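PDB 2XZI: extracellular sialidase/neuraminidase, putative from Aspergillus fumigatus, which hydrolyses glycosidic bonds of terminal sialic acids, acting as a KDNase, probably favouring deaminoneuraminic acid (KDN) as its substrate. Local coordinates for residues Ala99-Pro105 / Phe118-Ala124; Val307-Tyr311 / Phe375-Leu381. All coordinates share one frame. Residues are numbered along the deposited sequence.

Interaction 1. Residues Ala99-Pro105 / Phe118-Ala124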
# COMPACT_ATOMS: atom_id res chain seq x y z
N ALA A 99 22.64 2.16 3.59
CA ALA A 99 22.16 1.10 4.50
C ALA A 99 20.99 1.61 5.35
O ALA A 99 20.63 1.02 6.39
CB ALA A 99 23.29 0.60 5.38
N GLY A 100 20.40 2.71 4.90
CA GLY A 100 19.21 3.26 5.51
C GLY A 100 17.96 2.59 4.96
O GLY A 100 18.03 1.61 4.20
N THR A 101 16.82 3.14 5.34
CA THR A 101 15.51 2.59 5.05
C THR A 101 14.86 3.39 3.94
O THR A 101 14.61 4.59 4.12
CB THR A 101 14.57 2.68 6.29
OG1 THR A 101 15.12 1.97 7.41
CG2 THR A 101 13.14 2.20 5.97
N TRP A 102 14.60 2.75 2.80
CA TRP A 102 13.75 3.30 1.76
C TRP A 102 12.44 2.53 1.78
O TRP A 102 12.44 1.31 1.58
CB TRP A 102 14.38 3.14 0.37
CG TRP A 102 15.63 3.92 0.15
CD1 TRP A 102 16.90 3.46 0.29
CD2 TRP A 102 15.74 5.30 -0.23
NE1 TRP A 102 17.80 4.46 0.02
CE2 TRP A 102 17.11 5.60 -0.30
CE3 TRP A 102 14.80 6.30 -0.52
CZ2 TRP A 102 17.58 6.87 -0.65
CZ3 TRP A 102 15.27 7.56 -0.87
CH2 TRP A 102 16.65 7.84 -0.94
N GLY A 103 11.32 3.21 2.01
CA GLY A 103 10.06 2.49 2.13
C GLY A 103 8.79 3.29 1.99
O GLY A 103 8.78 4.37 1.40
N ASN A 104 7.72 2.74 2.56
CA ASN A 104 6.38 3.33 2.44
C ASN A 104 5.97 3.61 0.98
O ASN A 104 5.54 4.72 0.66
CB ASN A 104 6.28 4.62 3.27
CG ASN A 104 6.14 4.35 4.75
OD1 ASN A 104 7.09 3.89 5.40
ND2 ASN A 104 4.95 4.59 5.28
N PRO A 105 6.11 2.64 0.08
CA PRO A 105 5.75 2.98 -1.30
C PRO A 105 4.30 3.46 -1.43
O PRO A 105 3.38 2.80 -0.95
CB PRO A 105 5.94 1.64 -2.05
CG PRO A 105 5.78 0.61 -0.99
CD PRO A 105 6.43 1.20 0.21
N PHE A 118 5.79 8.21 -4.27
CA PHE A 118 6.24 8.82 -3.02
C PHE A 118 6.79 7.76 -2.08
O PHE A 118 6.29 6.64 -2.06
CB PHE A 118 5.09 9.57 -2.35
CG PHE A 118 4.69 10.85 -3.05
CD1 PHE A 118 3.75 10.85 -4.10
CD2 PHE A 118 5.28 12.07 -2.68
CE1 PHE A 118 3.41 12.05 -4.76
CE2 PHE A 118 4.94 13.27 -3.34
CZ PHE A 118 3.99 13.24 -4.37
N LEU A 119 7.81 8.12 -1.31
CA LEU A 119 8.51 7.18 -0.43
C LEU A 119 8.93 7.90 0.83
O LEU A 119 9.12 9.11 0.80
CB LEU A 119 9.81 6.66 -1.08
CG LEU A 119 9.76 5.98 -2.43
CD1 LEU A 119 11.16 5.83 -3.01
CD2 LEU A 119 9.11 4.63 -2.28
N SER A 120 9.10 7.15 1.92
CA SER A 120 9.72 7.64 3.14
C SER A 120 11.15 7.10 3.23
O SER A 120 11.47 6.03 2.67
CB SER A 120 8.91 7.17 4.35
OG SER A 120 7.59 7.72 4.36
N TRP A 121 12.02 7.85 3.90
CA TRP A 121 13.40 7.44 4.15
C TRP A 121 13.76 7.78 5.58
O TRP A 121 13.30 8.79 6.12
CB TRP A 121 14.33 8.20 3.20
CG TRP A 121 15.77 7.95 3.43
CD1 TRP A 121 16.51 6.98 2.82
CD2 TRP A 121 16.68 8.67 4.29
NE1 TRP A 121 17.81 7.04 3.25
CE2 TRP A 121 17.94 8.06 4.15
CE3 TRP A 121 16.53 9.75 5.18
CZ2 TRP A 121 19.08 8.50 4.86
CZ3 TRP A 121 17.67 10.19 5.89
CH2 TRP A 121 18.91 9.56 5.73
N ASN A 122 14.61 6.96 6.18
CA ASN A 122 15.37 7.35 7.38
C ASN A 122 16.77 6.78 7.31
O ASN A 122 17.04 5.82 6.55
CB ASN A 122 14.68 6.98 8.71
CG ASN A 122 14.34 5.51 8.82
OD1 ASN A 122 13.22 5.10 8.55
ND2 ASN A 122 15.33 4.70 9.21
N GLY A 123 17.66 7.34 8.12
CA GLY A 123 19.05 6.93 8.13
C GLY A 123 19.32 5.56 8.68
O GLY A 123 18.50 5.00 9.42
N ALA A 124 20.51 5.05 8.35
CA ALA A 124 20.96 3.68 8.68
C ALA A 124 21.02 3.38 10.18
O ALA A 124 20.93 2.22 10.59
CB ALA A 124 22.32 3.41 8.03
O HOH W 1 21.39 0.01 8.80
O HOH W 2 20.10 4.87 2.90
O HOH W 3 17.26 2.39 10.08

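Interaction 2. Residues Val307-Tyr311 / Phe375-Leu381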
# COMPACT_ATOMS: atom_id res chain seq x y z
N VAL A 307 -12.16 -8.59 2.19
CA VAL A 307 -12.42 -7.59 1.16
C VAL A 307 -13.93 -7.30 1.13
O VAL A 307 -14.72 -8.23 1.23
CB VAL A 307 -11.87 -8.03 -0.23
CG1 VAL A 307 -12.61 -9.26 -0.79
CG2 VAL A 307 -11.90 -6.86 -1.20
N ARG A 308 -14.30 -6.02 1.02
CA ARG A 308 -15.69 -5.58 1.12
C ARG A 308 -16.07 -4.59 0.05
O ARG A 308 -15.20 -3.90 -0.51
CB ARG A 308 -15.89 -4.86 2.45
CG ARG A 308 -15.53 -5.66 3.70
CD ARG A 308 -15.67 -4.71 4.85
NE ARG A 308 -15.17 -5.18 6.14
CZ ARG A 308 -15.95 -5.59 7.13
NH1 ARG A 308 -17.28 -5.67 6.96
NH2 ARG A 308 -15.40 -5.92 8.29
N ILE A 309 -17.39 -4.47 -0.17
CA ILE A 309 -17.96 -3.50 -1.13
C ILE A 309 -18.92 -2.56 -0.41
O ILE A 309 -19.73 -2.99 0.43
CB ILE A 309 -18.71 -4.20 -2.29
CG1 ILE A 309 -17.77 -5.14 -3.09
CG2 ILE A 309 -19.40 -3.19 -3.21
CD1 ILE A 309 -18.49 -6.26 -3.88
N SER A 310 -18.83 -1.26 -0.73
CA SER A 310 -19.89 -0.33 -0.34
C SER A 310 -20.55 0.21 -1.59
O SER A 310 -19.85 0.58 -2.54
CB SER A 310 -19.36 0.84 0.48
OG SER A 310 -20.43 1.74 0.80
N TYR A 311 -21.88 0.32 -1.55
CA TYR A 311 -22.67 0.94 -2.61
C TYR A 311 -23.09 2.36 -2.23
O TYR A 311 -23.76 3.04 -3.02
CB TYR A 311 -23.91 0.09 -2.89
CG TYR A 311 -23.58 -1.30 -3.33
CD1 TYR A 311 -23.20 -1.56 -4.64
CD2 TYR A 311 -23.62 -2.37 -2.43
CE1 TYR A 311 -22.89 -2.85 -5.07
CE2 TYR A 311 -23.32 -3.67 -2.84
CZ TYR A 311 -22.95 -3.89 -4.15
OH TYR A 311 -22.66 -5.18 -4.54
N PHE A 375 -9.27 -11.43 -8.10
CA PHE A 375 -10.62 -11.95 -7.94
C PHE A 375 -11.58 -10.96 -8.54
O PHE A 375 -11.27 -9.78 -8.64
CB PHE A 375 -10.95 -12.22 -6.45
CG PHE A 375 -10.56 -11.10 -5.52
CD1 PHE A 375 -11.39 -10.02 -5.34
CD2 PHE A 375 -9.37 -11.15 -4.79
CE1 PHE A 375 -11.04 -8.99 -4.47
CE2 PHE A 375 -9.03 -10.13 -3.92
CZ PHE A 375 -9.88 -9.05 -3.76
N ASN A 376 -12.74 -11.44 -8.97
CA ASN A 376 -13.76 -10.53 -9.47
C ASN A 376 -14.81 -10.19 -8.43
O ASN A 376 -14.81 -10.72 -7.31
CB ASN A 376 -14.38 -11.02 -10.78
CG ASN A 376 -15.09 -12.36 -10.66
OD1 ASN A 376 -15.15 -12.98 -9.59
ND2 ASN A 376 -15.61 -12.82 -11.79
N LEU A 377 -15.68 -9.26 -8.79
CA LEU A 377 -16.75 -8.84 -7.89
C LEU A 377 -17.64 -10.03 -7.55
O LEU A 377 -18.06 -10.18 -6.40
CB LEU A 377 -17.58 -7.72 -8.52
CG LEU A 377 -16.89 -6.38 -8.69
CD1 LEU A 377 -17.80 -5.50 -9.53
CD2 LEU A 377 -16.54 -5.73 -7.35
N SER A 378 -17.91 -10.88 -8.55
CA SER A 378 -18.70 -12.08 -8.31
C SER A 378 -18.13 -12.95 -7.20
O SER A 378 -18.86 -13.46 -6.38
CB SER A 378 -18.78 -12.92 -9.57
OG SER A 378 -19.47 -14.11 -9.27
N TRP A 379 -16.81 -13.09 -7.17
CA TRP A 379 -16.19 -13.87 -6.11
C TRP A 379 -16.51 -13.28 -4.73
O TRP A 379 -16.88 -14.01 -3.80
CB TRP A 379 -14.69 -14.04 -6.31
CG TRP A 379 -14.07 -14.90 -5.26
CD1 TRP A 379 -14.01 -16.26 -5.24
CD2 TRP A 379 -13.45 -14.45 -4.05
NE1 TRP A 379 -13.38 -16.69 -4.11
CE2 TRP A 379 -13.02 -15.61 -3.36
CE3 TRP A 379 -13.20 -13.19 -3.49
CZ2 TRP A 379 -12.36 -15.53 -2.12
CZ3 TRP A 379 -12.53 -13.12 -2.27
CH2 TRP A 379 -12.11 -14.28 -1.60
N ILE A 380 -16.41 -11.96 -4.59
CA ILE A 380 -16.73 -11.33 -3.31
C ILE A 380 -18.19 -11.55 -2.95
O ILE A 380 -18.51 -11.95 -1.82
CB ILE A 380 -16.47 -9.81 -3.33
CG1 ILE A 380 -15.01 -9.51 -3.71
CG2 ILE A 380 -16.80 -9.20 -1.97
CD1 ILE A 380 -14.70 -8.00 -3.88
N LEU A 381 -19.07 -11.28 -3.91
CA LEU A 381 -20.53 -11.31 -3.69
C LEU A 381 -21.11 -12.70 -3.43
O LEU A 381 -22.16 -12.81 -2.79
CB LEU A 381 -21.26 -10.65 -4.86
CG LEU A 381 -20.97 -9.16 -5.01
CD1 LEU A 381 -21.40 -8.69 -6.40
CD2 LEU A 381 -21.64 -8.37 -3.88

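Interaction 1. Residues Ala99-Pro105 / Phe118-Ala124
From F118, within strand 115-122, the side chain leads away from the partner strand, and its ring makes an edge-to-face pair with W218. L119 reaches P105 and W102 with its methyls, CD2 lying 4.4 Å from CB of P105 and CD1 4.4 Å from CE3 of W102. S120 then pairs with G103 in a hydrogen-bonded antiparallel pair: S120 N to G103 O is 2.8 Å and G103 N to S120 O 2.9 Å. W121 faces W102 in a non-hydrogen-bonded pair, and its indole edge meets the face of the W102 ring, centroids 4.4 Å apart and planes at 57°. N122 restores the ladder, T101 N donating to N122 O at 2.9 Å and N122 N to T101 O at 3.1 Å, while its OD1 accepts from R151. Past G123, A124 packs CB on A99 CB at 4.0 Å, and one water bridges the carbonyls of A99 and A124. This is the inner hairpin of a four-stranded propeller blade, holding its innermost strand 101-109; strand 152-158 continues the sheet beyond 115-122, and strand 68-74 of the preceding blade packs against T101, P105 and L119.

Interaction 2. Residues Val307-Tyr311 / Phe375-Leu381
Apolar side chains make this contact, and no hydrogen bond crosses it. V307 and I309, alternate residues of the strand, both point toward the helical segment. V307 CG1 lies 3.8 Å from I380 CG1 and meets the edge of the W379 ring at CZ3, 4.1 Å away, while its CG2 is 3.9 Å from F375 CZ. I309 inserts CD1 among L377 CD2 (4.0 Å), I380 CG2 (3.9 Å) and L381 CD2 (3.8 Å). The short C-terminal helix 377-381 thus lies across a strand of a propeller blade, the two axes 9.2 Å apart and nearly perpendicular at 97°, and I349 of the last blade also touches I380. Polar groups act within the helical segment or reach beyond the pair. N376 is the N-cap: its OD1 accepts from W379 N at 2.9 Å. W379 makes a cation-pi interaction with R322. At the exposed end, Y311 OH, hydrogen-bonded to D3, comes within 3.4 Å of L381 CD2.

In the fold
Interactions 1 and 2 lie on opposite sides of the chain's centre, their own centres 34 Å apart and their nearest atoms about 18 Å apart, and they share no sheet. They follow in series: 99-105 and 118-124 are joined through the rest of the same hairpin, 12 residues, whereas 63 residues lie between 307-311 and 375-381. Interaction 1 works inside one blade and brings the N104 side chain to about 5 Å from a bound KDM; separately, the W102 side chain lies about 5 Å from the sodium ion. Interaction 2 joins blades, laying the helix that follows strand 368-375 across strand 305-310 of the preceding blade, near where the propeller ring closes.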